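Local coordinates for protein Xaa-Pro Dipeptidase (Alteromonas macleodii, PDB 2QS8) that probably acts as a metal-dependent dipeptidase or carboxypeptidase of the amidohydrolase superfamily, here holding methionine in its active site, at residues F107-Q112 and G134-A139; V275-A280 and P307-T312; I323-D328 and Q356-E361; E340-V345 and E392-L397. All coordinates share one frame; numbering follows the deposited sequence.

Interaction 1: residues F107-Q112 and G134-A139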
loop_
_atom_site.group_PDB
_atom_site.type_symbol
_atom_site.label_atom_id
_atom_site.label_comp_id
_atom_site.label_asym_id
_atom_site.label_seq_id
_atom_site.Cartn_x
_atom_site.Cartn_y
_atom_site.Cartn_z
ATOM N N PHE A 107 -37.220 22.549 8.695
ATOM C CA PHE A 107 -36.432 21.655 7.849
ATOM C C PHE A 107 -36.702 20.195 8.190
ATOM O O PHE A 107 -36.219 19.666 9.191
ATOM C CB PHE A 107 -34.945 21.993 7.951
ATOM C CG PHE A 107 -34.599 23.316 7.330
ATOM C CD1 PHE A 107 -34.921 24.507 7.972
ATOM C CD2 PHE A 107 -34.013 23.375 6.071
ATOM C CE1 PHE A 107 -34.668 25.734 7.364
ATOM C CE2 PHE A 107 -33.761 24.593 5.463
ATOM C CZ PHE A 107 -34.088 25.776 6.111
ATOM N N THR A 108 -37.492 19.562 7.328
ATOM C CA THR A 108 -37.901 18.174 7.492
ATOM C C THR A 108 -36.891 17.167 6.941
ATOM O O THR A 108 -36.940 15.984 7.261
ATOM C CB THR A 108 -39.278 17.958 6.825
ATOM O OG1 THR A 108 -39.256 18.476 5.487
ATOM C CG2 THR A 108 -40.368 18.654 7.641
ATOM N N THR A 109 -35.980 17.633 6.104
ATOM C CA THR A 109 -34.964 16.757 5.556
ATOM C C THR A 109 -33.641 17.508 5.545
ATOM O O THR A 109 -33.602 18.685 5.191
ATOM C CB THR A 109 -35.289 16.304 4.099
ATOM O OG1 THR A 109 -36.508 15.559 4.075
ATOM C CG2 THR A 109 -34.174 15.406 3.558
ATOM N N VAL A 110 -32.566 16.835 5.951
ATOM C CA VAL A 110 -31.242 17.446 5.949
ATOM C C VAL A 110 -30.197 16.438 5.500
ATOM O O VAL A 110 -30.403 15.230 5.588
ATOM C CB VAL A 110 -30.818 17.977 7.358
ATOM C CG1 VAL A 110 -31.782 19.052 7.833
ATOM C CG2 VAL A 110 -30.771 16.835 8.366
ATOM N N ARG A 111 -29.082 16.954 5.000
ATOM C CA ARG A 111 -27.971 16.124 4.586
ATOM C C ARG A 111 -26.804 16.474 5.531
ATOM O O ARG A 111 -26.247 17.574 5.441
ATOM C CB ARG A 111 -27.576 16.428 3.129
ATOM C CG ARG A 111 -26.541 15.466 2.545
ATOM C CD ARG A 111 -26.117 15.823 1.106
ATOM N NE ARG A 111 -25.446 17.116 1.036
ATOM C CZ ARG A 111 -24.734 17.541 0.002
ATOM N NH1 ARG A 111 -24.595 16.776 -1.072
ATOM N NH2 ARG A 111 -24.128 18.717 0.055
ATOM N N GLN A 112 -26.468 15.578 6.461
ATOM C CA GLN A 112 -25.341 15.825 7.360
ATOM C C GLN A 112 -24.079 15.396 6.615
ATOM O O GLN A 112 -23.907 14.223 6.278
ATOM C CB GLN A 112 -25.447 15.008 8.648
ATOM C CG GLN A 112 -24.234 15.213 9.554
ATOM C CD GLN A 112 -24.607 15.706 10.939
ATOM O OE1 GLN A 112 -25.602 16.412 11.112
ATOM N NE2 GLN A 112 -23.800 15.354 11.928
ATOM N N GLY A 134 -37.365 14.128 14.710
ATOM C CA GLY A 134 -36.294 14.806 14.001
ATOM C C GLY A 134 -36.561 14.811 12.505
ATOM O O GLY A 134 -37.571 14.291 12.045
ATOM N N PRO A 135 -35.660 15.395 11.713
ATOM C CA PRO A 135 -35.850 15.437 10.264
ATOM C C PRO A 135 -35.390 14.134 9.624
ATOM O O PRO A 135 -34.862 13.255 10.303
ATOM C CB PRO A 135 -34.977 16.609 9.856
ATOM C CG PRO A 135 -33.779 16.416 10.764
ATOM C CD PRO A 135 -34.411 16.076 12.103
ATOM N N ARG A 136 -35.616 13.998 8.324
ATOM C CA ARG A 136 -35.154 12.817 7.603
ATOM C C ARG A 136 -33.668 13.117 7.417
ATOM O O ARG A 136 -33.311 14.156 6.858
ATOM C CB ARG A 136 -35.830 12.698 6.236
ATOM C CG ARG A 136 -37.316 12.390 6.287
ATOM C CD ARG A 136 -37.952 12.491 4.898
ATOM N NE ARG A 136 -39.409 12.492 4.992
ATOM C CZ ARG A 136 -40.154 11.417 5.235
ATOM N NH1 ARG A 136 -39.588 10.228 5.407
ATOM N NH2 ARG A 136 -41.466 11.532 5.329
ATOM N N ILE A 137 -32.809 12.227 7.896
ATOM C CA ILE A 137 -31.379 12.461 7.793
ATOM C C ILE A 137 -30.658 11.570 6.796
ATOM O O ILE A 137 -30.850 10.361 6.772
ATOM C CB ILE A 137 -30.683 12.280 9.162
ATOM C CG1 ILE A 137 -31.269 13.258 10.189
ATOM C CG2 ILE A 137 -29.173 12.492 9.009
ATOM C CD1 ILE A 137 -30.649 13.126 11.584
ATOM N N PHE A 138 -29.828 12.191 5.970
ATOM C CA PHE A 138 -29.012 11.485 5.001
ATOM C C PHE A 138 -27.591 11.875 5.396
ATOM O O PHE A 138 -27.177 13.037 5.275
ATOM C CB PHE A 138 -29.379 11.914 3.590
ATOM C CG PHE A 138 -30.759 11.483 3.185
ATOM C CD1 PHE A 138 -31.846 12.323 3.355
ATOM C CD2 PHE A 138 -30.979 10.208 2.659
ATOM C CE1 PHE A 138 -33.128 11.912 3.009
ATOM C CE2 PHE A 138 -32.270 9.789 2.306
ATOM C CZ PHE A 138 -33.339 10.646 2.483
ATOM N N ALA A 139 -26.855 10.887 5.892
ATOM C CA ALA A 139 -25.518 11.116 6.407
ATOM C C ALA A 139 -24.356 10.609 5.581
ATOM O O ALA A 139 -24.470 9.638 4.833
ATOM C CB ALA A 139 -25.435 10.553 7.807
#
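Thr109 and Phe138 touch on one face of two adjacent strands, the methyl of one at the ring edge of the other. Thr109 CG2 lies in the plane of the ring, 3.7 Å from Phe138 CE1. That methyl is anti to its own backbone N (chi1 of Thr109, -62°), which leaves OG1 on the other branch, 3.5 Å from Arg136 CD. On the opposite face, Val110 CG2 packs 3.9 Å from Pro135 CG and also meets Ile137 CG1.

Behind the side chains, the two backbones run parallel, their segment axes 20° apart. Four hydrogen bonds alternate along them. Arg136 N reaches Thr108 O, and Val110 N gives a 2.9 Å bond to Arg136 O. Phe138 N follows with 3.1 Å to Val110 O, and Gln112 N with 2.9 Å to Phe138 O, the most bent of the four at 132°. Helix 119-128 connects the strands, making a beta-alpha-beta crossover of the TIM barrel, and Ile137 and Ala139 lean on that helix.

Farther out, polar ends are held by groups beyond the pair. Arg136 forms salt bridges to Asp382 and Asp406. Arg111 starts from the Phe138 face but bends at chi3 away to the carbonyl of Met68 and to Glu254, and makes a cation-pi contact with Trp231, while Gln112 OE1 is fixed by the backbone N of Phe72.

Interaction 2: residues V275-A280 and P307-T312. With MET (methionine), chain D.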
loop_
_atom_site.group_PDB
_atom_site.type_symbol
_atom_site.label_atom_id
_atom_site.label_comp_id
_atom_site.label_asym_id
_atom_site.label_seq_id
_atom_site.Cartn_x
_atom_site.Cartn_y
_atom_site.Cartn_z
ATOM N N VAL A 275 -23.597 24.330 -3.295
ATOM C CA VAL A 275 -24.176 24.553 -1.967
ATOM C C VAL A 275 -23.292 25.641 -1.345
ATOM O O VAL A 275 -22.250 25.356 -0.762
ATOM C CB VAL A 275 -24.105 23.281 -1.119
ATOM C CG1 VAL A 275 -24.853 23.474 0.171
ATOM C CG2 VAL A 275 -24.663 22.125 -1.889
ATOM N N PRO A 276 -23.719 26.905 -1.450
ATOM C CA PRO A 276 -22.988 28.062 -0.934
ATOM C C PRO A 276 -22.632 28.204 0.546
ATOM O O PRO A 276 -21.505 28.562 0.860
ATOM C CB PRO A 276 -23.819 29.237 -1.440
ATOM C CG PRO A 276 -25.199 28.697 -1.404
ATOM C CD PRO A 276 -25.035 27.311 -1.970
ATOM N N THR A 277 -23.564 27.927 1.446
ATOM C CA THR A 277 -23.317 28.109 2.877
ATOM C C THR A 277 -22.840 29.537 3.119
ATOM O O THR A 277 -21.803 29.769 3.756
ATOM C CB THR A 277 -22.256 27.122 3.456
ATOM O OG1 THR A 277 -20.939 27.464 2.980
ATOM C CG2 THR A 277 -22.615 25.689 3.082
ATOM N N ILE A 278 -23.595 30.494 2.594
ATOM C CA ILE A 278 -23.253 31.901 2.768
ATOM C C ILE A 278 -23.214 32.253 4.259
ATOM O O ILE A 278 -22.315 32.957 4.706
ATOM C CB ILE A 278 -24.273 32.833 2.070
ATOM C CG1 ILE A 278 -24.360 32.493 0.584
ATOM C CG2 ILE A 278 -23.842 34.292 2.238
ATOM C CD1 ILE A 278 -25.468 33.216 -0.142
ATOM N N SER A 279 -24.187 31.746 5.015
ATOM C CA SER A 279 -24.274 32.004 6.451
ATOM C C SER A 279 -22.953 31.743 7.162
ATOM O O SER A 279 -22.428 32.615 7.852
ATOM C CB SER A 279 -25.351 31.125 7.090
ATOM O OG SER A 279 -26.643 31.469 6.631
ATOM N N ALA A 280 -22.430 30.533 6.997
ATOM C CA ALA A 280 -21.175 30.147 7.631
ATOM C C ALA A 280 -20.067 31.088 7.185
ATOM O O ALA A 280 -19.176 31.414 7.965
ATOM C CB ALA A 280 -20.819 28.702 7.278
ATOM N N PRO A 307 -15.696 36.367 3.608
ATOM C CA PRO A 307 -16.275 37.485 2.847
ATOM C C PRO A 307 -16.542 37.245 1.360
ATOM O O PRO A 307 -17.421 37.876 0.776
ATOM C CB PRO A 307 -15.259 38.613 3.050
ATOM C CG PRO A 307 -14.524 38.223 4.314
ATOM C CD PRO A 307 -14.381 36.739 4.157
ATOM N N GLN A 308 -15.783 36.335 0.759
ATOM C CA GLN A 308 -15.904 36.037 -0.665
ATOM C C GLN A 308 -17.090 35.164 -1.083
ATOM O O GLN A 308 -17.517 35.218 -2.231
ATOM C CB GLN A 308 -14.603 35.392 -1.154
ATOM C CG GLN A 308 -14.572 35.014 -2.631
ATOM C CD GLN A 308 -14.760 36.207 -3.550
ATOM O OE1 GLN A 308 -14.074 37.220 -3.412
ATOM N NE2 GLN A 308 -15.685 36.091 -4.500
ATOM N N ILE A 309 -17.621 34.359 -0.171
ATOM C CA ILE A 309 -18.733 33.482 -0.528
ATOM C C ILE A 309 -19.953 34.215 -1.089
ATOM O O ILE A 309 -20.488 33.821 -2.121
ATOM C CB ILE A 309 -19.147 32.601 0.669
ATOM C CG1 ILE A 309 -17.998 31.648 1.014
ATOM C CG2 ILE A 309 -20.390 31.793 0.327
ATOM C CD1 ILE A 309 -18.291 30.685 2.149
ATOM N N SER A 310 -20.384 35.282 -0.420
ATOM C CA SER A 310 -21.537 36.057 -0.879
ATOM C C SER A 310 -21.323 36.572 -2.302
ATOM O O SER A 310 -22.249 36.598 -3.118
ATOM C CB SER A 310 -21.789 37.243 0.055
ATOM O OG SER A 310 -20.671 38.114 0.072
ATOM N N ASP A 311 -20.094 36.981 -2.596
ATOM C CA ASP A 311 -19.763 37.495 -3.912
ATOM C C ASP A 311 -19.731 36.365 -4.938
ATOM O O ASP A 311 -20.231 36.514 -6.050
ATOM C CB ASP A 311 -18.416 38.210 -3.873
ATOM C CG ASP A 311 -18.155 39.000 -5.131
ATOM O OD1 ASP A 311 -18.950 39.924 -5.412
ATOM O OD2 ASP A 311 -17.172 38.696 -5.841
ATOM N N THR A 312 -19.142 35.235 -4.567
ATOM C CA THR A 312 -19.080 34.087 -5.460
ATOM C C THR A 312 -20.492 33.571 -5.756
ATOM O O THR A 312 -20.794 33.162 -6.876
ATOM C CB THR A 312 -18.233 32.960 -4.837
ATOM O OG1 THR A 312 -16.852 33.343 -4.859
ATOM C CG2 THR A 312 -18.399 31.665 -5.600
HETATM N N MET D . -16.568 24.749 7.560
HETATM C CA MET D . -15.937 25.574 6.488
HETATM C C MET D . -14.420 25.643 6.641
HETATM O O MET D . -13.743 25.902 5.626
HETATM C CB MET D . -16.509 26.990 6.522
HETATM C CG MET D . -15.975 27.873 5.428
HETATM S SD MET D . -16.828 29.411 5.388
HETATM C CE MET D . -18.409 28.861 4.812
HETATM O OXT MET D . -13.935 25.446 7.776
#
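Thr277 OG1, which lies beside Ile309, has two polar partners, Pro276 O and ND1 of His255. The first bond runs from Thr277 OG1 to Pro276 O and measures 2.5 Å, shorter than usual, so its exact length is doubtful. Thr277 is the N-cap residue of the helix that begins at Ile278, although its side chain makes no capping bond. The same hydroxyl oxygen lies 3.4 Å from the methyl CE of the bound methionine.

Ile309 reaches this point from helix 299-319. Its CG1 branch is extended (chi2 -178°), carrying CD1 to within 3.2 Å of methionine CE, closer than methyls normally sit, so the exact spacing is doubtful. The CG2 branch instead presses on the turn, 3.5 Å from Pro276 O and 3.8 Å from Ile278 CA.

These residues lie where barrel strand 273-275 runs through a turn into helix 278-287, at the end of the TIM barrel that holds the active site in this family. Ala280 CB adds a further wall, 3.5 Å from methionine CE. An alanine in place of Ile309 would probably open a gap beside the methionine methyl and remove the CG2 contact with the Pro276–Ile278 turn.

Farther from the ligand, Ile278 CG1 lies alongside Ile309, 4.0 Å from its CG2, and Ile278 CG2 touches Ser310 CB. From the second shell, Glu340 holds the helix start by accepting from Ile278 N with OE2, and its OE1 pairs with Ser279 OG.

Interaction 3: residues I323-D328 and Q356-E361. With MET (methionine), chain D.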
loop_
_atom_site.group_PDB
_atom_site.type_symbol
_atom_site.label_atom_id
_atom_site.label_comp_id
_atom_site.label_asym_id
_atom_site.label_seq_id
_atom_site.Cartn_x
_atom_site.Cartn_y
_atom_site.Cartn_z
ATOM N N ILE A 323 -27.959 25.392 -8.098
ATOM C CA ILE A 323 -27.801 25.701 -6.691
ATOM C C ILE A 323 -28.813 25.004 -5.796
ATOM O O ILE A 323 -30.009 24.981 -6.087
ATOM C CB ILE A 323 -27.905 27.232 -6.467
ATOM C CG1 ILE A 323 -26.671 27.921 -7.064
ATOM C CG2 ILE A 323 -28.058 27.546 -4.991
ATOM C CD1 ILE A 323 -26.696 29.441 -6.997
ATOM N N ALA A 324 -28.313 24.427 -4.703
ATOM C CA ALA A 324 -29.152 23.748 -3.723
ATOM C C ALA A 324 -28.848 24.356 -2.351
ATOM O O ALA A 324 -27.690 24.651 -2.036
ATOM C CB ALA A 324 -28.862 22.250 -3.717
ATOM N N PHE A 325 -29.896 24.542 -1.553
ATOM C CA PHE A 325 -29.800 25.131 -0.217
ATOM C C PHE A 325 -28.874 24.386 0.773
ATOM O O PHE A 325 -29.033 23.184 1.006
ATOM C CB PHE A 325 -31.205 25.221 0.382
ATOM C CG PHE A 325 -31.287 26.063 1.614
ATOM C CD1 PHE A 325 -31.562 27.420 1.519
ATOM C CD2 PHE A 325 -31.122 25.498 2.871
ATOM C CE1 PHE A 325 -31.679 28.199 2.657
ATOM C CE2 PHE A 325 -31.236 26.268 4.009
ATOM C CZ PHE A 325 -31.517 27.625 3.904
ATOM N N GLY A 326 -27.936 25.125 1.362
ATOM C CA GLY A 326 -26.999 24.565 2.324
ATOM C C GLY A 326 -26.392 25.658 3.194
ATOM O O GLY A 326 -25.886 26.647 2.675
ATOM N N THR A 327 -26.391 25.462 4.505
ATOM C CA THR A 327 -25.915 26.493 5.431
ATOM C C THR A 327 -24.603 26.268 6.210
ATOM O O THR A 327 -23.935 27.225 6.600
ATOM C CB THR A 327 -27.002 26.768 6.479
ATOM O OG1 THR A 327 -27.082 25.650 7.370
ATOM C CG2 THR A 327 -28.370 26.924 5.797
ATOM N N ASP A 328 -24.256 25.006 6.433
ATOM C CA ASP A 328 -23.082 24.640 7.210
ATOM C C ASP A 328 -23.382 24.962 8.678
ATOM O O ASP A 328 -22.509 25.419 9.434
ATOM C CB ASP A 328 -21.819 25.380 6.739
ATOM C CG ASP A 328 -20.527 24.698 7.206
ATOM O OD1 ASP A 328 -20.590 23.635 7.859
ATOM O OD2 ASP A 328 -19.431 25.216 6.910
ATOM N N GLN A 356 -37.261 27.360 -3.891
ATOM C CA GLN A 356 -37.214 26.179 -4.742
ATOM C C GLN A 356 -35.871 25.467 -4.591
ATOM O O GLN A 356 -35.773 24.260 -4.810
ATOM C CB GLN A 356 -37.471 26.561 -6.210
ATOM C CG GLN A 356 -38.839 27.207 -6.419
ATOM C CD GLN A 356 -39.199 27.420 -7.876
ATOM O OE1 GLN A 356 -38.390 27.889 -8.667
ATOM N NE2 GLN A 356 -40.434 27.088 -8.229
ATOM N N SER A 357 -34.844 26.211 -4.187
ATOM C CA SER A 357 -33.528 25.625 -4.011
ATOM C C SER A 357 -33.452 24.807 -2.721
ATOM O O SER A 357 -32.518 24.041 -2.530
ATOM C CB SER A 357 -32.451 26.711 -3.981
ATOM O OG SER A 357 -32.374 27.299 -2.697
ATOM N N ALA A 358 -34.432 24.974 -1.842
ATOM C CA ALA A 358 -34.456 24.243 -0.580
ATOM C C ALA A 358 -35.571 23.204 -0.575
ATOM O O ALA A 358 -35.846 22.586 0.451
ATOM C CB ALA A 358 -34.639 25.203 0.571
ATOM N N THR A 359 -36.207 23.020 -1.726
ATOM C CA THR A 359 -37.289 22.055 -1.868
ATOM C C THR A 359 -37.018 21.050 -3.003
ATOM O O THR A 359 -36.619 19.914 -2.752
ATOM C CB THR A 359 -38.650 22.776 -2.105
ATOM O OG1 THR A 359 -38.499 23.795 -3.098
ATOM C CG2 THR A 359 -39.133 23.414 -0.831
HETATM N N MSE A 360 -37.221 21.476 -4.246
HETATM C CA MSE A 360 -36.991 20.611 -5.407
HETATM C C MSE A 360 -35.515 20.445 -5.778
HETATM O O MSE A 360 -35.085 19.370 -6.198
HETATM C CB MSE A 360 -37.760 21.141 -6.630
HETATM C CG MSE A 360 -39.266 20.903 -6.563
HETATM SE SE MSE A 360 -39.509 18.970 -6.394
HETATM C CE MSE A 360 -38.674 18.328 -8.069
ATOM N N GLU A 361 -34.732 21.506 -5.653
ATOM C CA GLU A 361 -33.315 21.391 -5.996
ATOM C C GLU A 361 -32.579 20.474 -5.025
ATOM O O GLU A 361 -31.733 19.666 -5.430
ATOM C CB GLU A 361 -32.665 22.774 -6.031
ATOM C CG GLU A 361 -33.181 23.622 -7.187
ATOM C CD GLU A 361 -33.178 22.856 -8.513
ATOM O OE1 GLU A 361 -32.100 22.704 -9.119
ATOM O OE2 GLU A 361 -34.255 22.391 -8.942
HETATM N N MET D . -16.568 24.749 7.560
HETATM C CA MET D . -15.937 25.574 6.488
HETATM C C MET D . -14.420 25.643 6.641
HETATM O O MET D . -13.743 25.902 5.626
HETATM C CB MET D . -16.509 26.990 6.522
HETATM C CG MET D . -15.975 27.873 5.428
HETATM S SD MET D . -16.828 29.411 5.388
HETATM C CE MET D . -18.409 28.861 4.812
HETATM O OXT MET D . -13.935 25.446 7.776
HETATM O O HOH W 1 -30.544 25.128 -9.568
#
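A backbone hydrogen bond between Phe325 and Ser357, backed by close side-chain packing, joins segment 323-328 to the break between helices 351-357 and 360-365. Segment 323-328 occupies what is probably the eighth-strand position of the TIM barrel, though it is not a regular strand: its backbone bonds to Tyr274 on one strand and to Met68 and His69 of another part of the barrel.

The bond runs from Phe325 N to Ser357 O, at 2.8 Å and nearly straight (171°), though the donor stands 49° above the carbonyl plane. Ala324 CA adds a longer C-H contact to the same oxygen, at 3.6 Å. Phe325 CB presses on Ala358 CB, only 3.4 Å away, while CG, anti to the backbone N (chi1 -168°), carries the ring away from segment 356-361, toward Phe107 and Phe341. Ser357 OG sits near the plane of that ring at its edge and is bonded to Ala354 O.

At the other end of the segment, Asp328 coordinates the magnesium ion together with His69 and His71, and its OD2 accepts from the amino N of the bound methionine at 3.0 Å. An alanine here would probably cost the metal a ligand and leave that amino group without its carboxylate partner.

Glu361 CB lies 3.5 Å from Ile323 O. Its carboxylate, also paired with Lys364, reaches segment 323-328 through a water that accepts from Ile323 N at 3.0 Å and donates to Glu361 OE1 at 2.9 Å.

Interaction 4: residues E340-V345 and E392-L397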
loop_
_atom_site.group_PDB
_atom_site.type_symbol
_atom_site.label_atom_id
_atom_site.label_comp_id
_atom_site.label_asym_id
_atom_site.label_seq_id
_atom_site.Cartn_x
_atom_site.Cartn_y
_atom_site.Cartn_z
ATOM N N GLU A 340 -30.065 31.860 5.853
ATOM C CA GLU A 340 -29.460 31.558 4.563
ATOM C C GLU A 340 -30.329 32.092 3.410
ATOM O O GLU A 340 -29.807 32.544 2.387
ATOM C CB GLU A 340 -29.267 30.043 4.424
ATOM C CG GLU A 340 -28.541 29.563 3.162
ATOM C CD GLU A 340 -27.068 29.961 3.108
ATOM O OE1 GLU A 340 -26.527 30.431 4.134
ATOM O OE2 GLU A 340 -26.449 29.794 2.030
ATOM N N PHE A 341 -31.650 32.027 3.578
ATOM C CA PHE A 341 -32.589 32.519 2.571
ATOM C C PHE A 341 -32.391 34.017 2.374
ATOM O O PHE A 341 -32.273 34.500 1.247
ATOM C CB PHE A 341 -34.040 32.275 2.998
ATOM C CG PHE A 341 -34.478 30.844 2.905
ATOM C CD1 PHE A 341 -34.421 30.159 1.700
ATOM C CD2 PHE A 341 -34.945 30.179 4.030
ATOM C CE1 PHE A 341 -34.816 28.832 1.627
ATOM C CE2 PHE A 341 -35.343 28.853 3.966
ATOM C CZ PHE A 341 -35.279 28.178 2.766
ATOM N N VAL A 342 -32.355 34.750 3.482
ATOM C CA VAL A 342 -32.181 36.190 3.422
ATOM C C VAL A 342 -30.867 36.558 2.732
ATOM O O VAL A 342 -30.797 37.554 2.007
ATOM C CB VAL A 342 -32.205 36.801 4.830
ATOM C CG1 VAL A 342 -32.178 38.327 4.732
ATOM C CG2 VAL A 342 -33.431 36.308 5.585
ATOM N N TYR A 343 -29.831 35.753 2.957
ATOM C CA TYR A 343 -28.531 36.003 2.345
ATOM C C TYR A 343 -28.572 35.737 0.847
ATOM O O TYR A 343 -27.977 36.474 0.067
ATOM C CB TYR A 343 -27.446 35.136 2.999
ATOM C CG TYR A 343 -26.945 35.652 4.331
ATOM C CD1 TYR A 343 -26.330 36.904 4.426
ATOM C CD2 TYR A 343 -27.033 34.873 5.488
ATOM C CE1 TYR A 343 -25.814 37.362 5.625
ATOM C CE2 TYR A 343 -26.517 35.325 6.703
ATOM C CZ TYR A 343 -25.908 36.570 6.759
ATOM O OH TYR A 343 -25.374 37.024 7.944
HETATM N N MSE A 344 -29.280 34.688 0.449
HETATM C CA MSE A 344 -29.388 34.337 -0.955
HETATM C C MSE A 344 -30.111 35.413 -1.734
HETATM O O MSE A 344 -29.742 35.726 -2.867
HETATM C CB MSE A 344 -30.114 33.009 -1.095
HETATM C CG MSE A 344 -29.328 31.887 -0.484
HETATM SE SE MSE A 344 -30.301 30.233 -0.657
HETATM C CE MSE A 344 -29.573 29.541 -2.336
ATOM N N VAL A 345 -31.126 35.994 -1.105
ATOM C CA VAL A 345 -31.899 37.049 -1.734
ATOM C C VAL A 345 -31.072 38.324 -1.882
ATOM O O VAL A 345 -30.981 38.882 -2.970
ATOM C CB VAL A 345 -33.186 37.369 -0.926
ATOM C CG1 VAL A 345 -33.927 38.526 -1.577
ATOM C CG2 VAL A 345 -34.090 36.133 -0.859
ATOM N N GLU A 392 -42.455 38.034 -0.313
ATOM C CA GLU A 392 -42.292 39.466 -0.094
ATOM C C GLU A 392 -41.239 39.794 0.967
ATOM O O GLU A 392 -40.656 40.878 0.971
ATOM C CB GLU A 392 -43.626 40.097 0.311
ATOM C CG GLU A 392 -44.774 39.806 -0.648
ATOM C CD GLU A 392 -46.008 40.653 -0.363
ATOM O OE1 GLU A 392 -46.362 40.816 0.828
ATOM O OE2 GLU A 392 -46.627 41.148 -1.334
ATOM N N ASP A 393 -41.013 38.854 1.869
ATOM C CA ASP A 393 -40.033 39.022 2.937
ATOM C C ASP A 393 -39.719 37.619 3.451
ATOM O O ASP A 393 -40.312 37.145 4.420
ATOM C CB ASP A 393 -40.613 39.902 4.046
ATOM C CG ASP A 393 -39.662 40.082 5.214
ATOM O OD1 ASP A 393 -38.436 39.917 5.025
ATOM O OD2 ASP A 393 -40.146 40.404 6.323
ATOM N N ILE A 394 -38.785 36.965 2.767
ATOM C CA ILE A 394 -38.381 35.607 3.084
ATOM C C ILE A 394 -37.881 35.417 4.513
ATOM O O ILE A 394 -37.838 34.290 5.008
ATOM C CB ILE A 394 -37.316 35.115 2.077
ATOM C CG1 ILE A 394 -37.277 33.588 2.066
ATOM C CG2 ILE A 394 -35.941 35.676 2.437
ATOM C CD1 ILE A 394 -36.542 33.015 0.867
ATOM N N SER A 395 -37.514 36.510 5.181
ATOM C CA SER A 395 -37.041 36.407 6.560
ATOM C C SER A 395 -38.188 35.983 7.479
ATOM O O SER A 395 -37.974 35.658 8.647
ATOM C CB SER A 395 -36.456 37.739 7.050
ATOM O OG SER A 395 -37.461 38.711 7.267
ATOM N N VAL A 396 -39.404 35.987 6.945
ATOM C CA VAL A 396 -40.559 35.591 7.733
ATOM C C VAL A 396 -40.441 34.098 8.036
ATOM O O VAL A 396 -41.091 33.582 8.949
ATOM C CB VAL A 396 -41.893 35.880 6.971
ATOM C CG1 VAL A 396 -42.061 34.918 5.806
ATOM C CG2 VAL A 396 -43.067 35.772 7.920
ATOM N N LEU A 397 -39.595 33.409 7.274
ATOM C CA LEU A 397 -39.404 31.975 7.460
ATOM C C LEU A 397 -38.765 31.632 8.801
ATOM O O LEU A 397 -38.609 30.461 9.139
ATOM C CB LEU A 397 -38.582 31.392 6.305
ATOM C CG LEU A 397 -39.362 31.173 5.002
ATOM C CD1 LEU A 397 -38.424 30.743 3.895
ATOM C CD2 LEU A 397 -40.442 30.118 5.222
#
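Apolar contacts carry most of this interface, and Ile394 takes the largest share by placing two branches against one helix. Its CG1 is anti to the backbone N (chi1 -159°), which carries CD1 to 3.4 Å from Phe341 CB, the two side chains crossing at about a right angle. The CG2 branch faces the next turn, 3.8 Å from Val345 CG2, and it also lies 3.8 Å from Val342 N. Separately, Val342 CG2 rests on Ser395 CB at 3.7 Å.

A CH-pi contact closes the other end. Leu397 CD1 sits over one face of the Phe341 ring, 3.9 Å from the ring centroid and 28° off the normal, nearest to CD2 and CE2.

No hydrogen bond crosses between the segments; each has its own, and Glu340 is engaged by segment 275-280. Ser395 OG donates to Asp393 OD1 at 2.7 Å, meeting it from above the carboxylate plane, and Val396 N and Leu397 N bond back to Asp393 O and Ile394 O, which shapes the 3-10 turn. In the helix, Met344 N and Val345 N bond to Glu340 O and Phe341 O.

Ile394 also touches Ala354 and Ile355 of helix 351-357. Through Phe341, Val342 and Val345, helix 339-346, on the outside of the TIM barrel, is packed against the connection between strands 383-386 and 400-405, which belong to the beta sheet that amidohydrolases carry beside their barrel.

In the fold
The interactions lie in series along the chain, except that 3 and 4 cross, their segments alternating. Interaction 1 belongs to the early part of the barrel; interaction 2 follows at the end of strand 273-275, and interaction 3 at the probable eighth-strand position. Interaction 4 joins helix 339-346, which follows 323-328, to the loop before strand 400-405, near the C-terminal end. Centres of interactions 2 and 3 are about 13 Å apart, as are those of 3 and 4; 1 and 2 are about 22 Å apart. Phe325 touches both Phe107 and Phe341, so aromatic side chains join interactions 1, 3 and 4. Interactions 2 and 3 both reach the bound methionine, and Glu340 ties helix 339-346 to pocket-lining segment 275-280.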